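Local coordinates for conserved hypothetical protein (Xanthomonas campestris, PDB 1TTZ) that is of unknown function but, as a glutaredoxin-family protein with a thioredoxin-type CxxC pair, probably takes part in thiol-disulfide redox chemistry, at residues 13-17 with 60-64. Residues are numbered along the deposited sequence; the frame is centred on the assembly and turned at random.
Sequences LCDQA and DWPFD
Trp61 packs its indole against the first turn of helix 12-23, crossing the side chains of Leu13 and Gln16 at about a right angle and also meeting Ala17. The bond from CA to CB points toward the helix, and CG lies anti to the backbone N (chi1 -177°). Trp61 CD1 comes first, 4.0 Å from Leu13 CD1, and Trp61 NE1 lies 3.8 Å from Leu13 CD2; both methyls lie on the same side of the indole as Leu13 CB. That CB sits over the face of the five-membered ring as a CH-pi contact, 4.3 Å from its centroid. On the benzo ring, Trp61 CZ2 lies beside the Gln16 amide, whose plane is turned 58° from the indole, with Gln16 NE2 3.8 Å away. Trp61 CH2 makes the closest approach, 3.5 Å to Gln16 CB. Trp61 CZ3 ends near the backbone N of Ala17.

In this thioredoxin-like fold, helix 12-23 carries Cys14 of the probable CxxC motif, and the loop bearing Trp61 joins edge strand 58-60 to helix 65-73. Trp61 is also joined by backbone hydrogen bonding to Pro49, which touches Leu13, Cys14 and Ala17.

The indole's other face takes Pro62 CB, just past a cis peptide bond. Trp61 CE3 stands 3.8 Å above the centre of the Phe63 ring, and Phe63 CZ in turn reaches Ala17 CB, also at 3.8 Å, on the buried side toward strands 3-7 and 50-52.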
# COMPACT_ATOMS: atom_id res chain seq x y z
N LEU A 13 -0.39 4.52 -10.39
CA LEU A 13 -0.80 4.79 -9.01
C LEU A 13 0.03 3.97 -8.04
O LEU A 13 0.41 4.45 -6.97
CB LEU A 13 -2.28 4.47 -8.82
CG LEU A 13 -3.26 5.11 -9.81
CD1 LEU A 13 -4.68 4.81 -9.37
CD2 LEU A 13 -3.02 6.62 -9.88
N CYS A 14 0.32 2.73 -8.42
CA CYS A 14 1.13 1.85 -7.59
C CYS A 14 2.56 2.36 -7.50
O CYS A 14 3.18 2.30 -6.44
CB CYS A 14 1.11 0.42 -8.14
SG CYS A 14 -0.46 -0.47 -7.86
N ASP A 15 3.09 2.86 -8.61
CA ASP A 15 4.45 3.38 -8.61
C ASP A 15 4.51 4.59 -7.68
O ASP A 15 5.51 4.81 -7.02
CB ASP A 15 4.89 3.82 -10.00
CG ASP A 15 4.85 2.69 -11.00
OD1 ASP A 15 5.06 1.52 -10.60
OD2 ASP A 15 4.63 2.98 -12.19
N GLN A 16 3.42 5.36 -7.65
CA GLN A 16 3.36 6.54 -6.79
C GLN A 16 3.32 6.15 -5.31
O GLN A 16 3.85 6.87 -4.47
CB GLN A 16 2.13 7.38 -7.11
CG GLN A 16 2.14 8.03 -8.48
CD GLN A 16 0.90 8.88 -8.71
OE1 GLN A 16 0.86 10.06 -8.36
NE2 GLN A 16 -0.13 8.27 -9.28
N ALA A 17 2.68 5.02 -5.01
CA ALA A 17 2.61 4.56 -3.63
C ALA A 17 4.03 4.22 -3.19
O ALA A 17 4.44 4.52 -2.07
CB ALA A 17 1.72 3.33 -3.53
N ASP A 60 -6.02 2.89 1.84
CA ASP A 60 -6.27 2.80 0.41
C ASP A 60 -5.85 4.06 -0.34
O ASP A 60 -5.94 5.16 0.20
CB ASP A 60 -7.75 2.56 0.14
CG ASP A 60 -8.24 1.21 0.62
OD1 ASP A 60 -9.43 0.90 0.41
OD2 ASP A 60 -7.44 0.46 1.22
N TRP A 61 -5.39 3.89 -1.57
CA TRP A 61 -5.01 5.02 -2.40
C TRP A 61 -6.26 5.88 -2.56
O TRP A 61 -7.38 5.36 -2.56
CB TRP A 61 -4.55 4.51 -3.77
CG TRP A 61 -4.06 5.61 -4.65
CD1 TRP A 61 -4.74 6.23 -5.66
CD2 TRP A 61 -2.78 6.26 -4.57
NE1 TRP A 61 -3.96 7.22 -6.22
CE2 TRP A 61 -2.75 7.26 -5.56
CE3 TRP A 61 -1.66 6.09 -3.75
CZ2 TRP A 61 -1.64 8.08 -5.76
CZ3 TRP A 61 -0.55 6.91 -3.94
CH2 TRP A 61 -0.55 7.89 -4.94
N PRO A 62 -6.10 7.21 -2.70
CA PRO A 62 -4.86 7.97 -2.72
C PRO A 62 -4.32 8.36 -1.34
O PRO A 62 -5.07 8.54 -0.39
CB PRO A 62 -5.24 9.20 -3.52
CG PRO A 62 -6.61 9.48 -2.99
CD PRO A 62 -7.25 8.10 -2.99
N PHE A 63 -3.00 8.48 -1.27
CA PHE A 63 -2.32 8.93 -0.07
C PHE A 63 -0.98 9.55 -0.41
O PHE A 63 -0.19 8.98 -1.16
CB PHE A 63 -2.13 7.79 0.95
CG PHE A 63 -1.54 6.51 0.38
CD1 PHE A 63 -2.36 5.41 0.13
CD2 PHE A 63 -0.17 6.39 0.18
CE1 PHE A 63 -1.81 4.19 -0.30
CE2 PHE A 63 0.40 5.18 -0.26
CZ PHE A 63 -0.43 4.08 -0.50
N ASP A 64 -0.74 10.74 0.12
CA ASP A 64 0.53 11.42 -0.10
C ASP A 64 1.42 11.18 1.12
O ASP A 64 0.99 10.53 2.08
CB ASP A 64 0.32 12.92 -0.31
CG ASP A 64 -0.50 13.56 0.79
OD1 ASP A 64 -0.50 13.03 1.92
OD2 ASP A 64 -1.15 14.60 0.52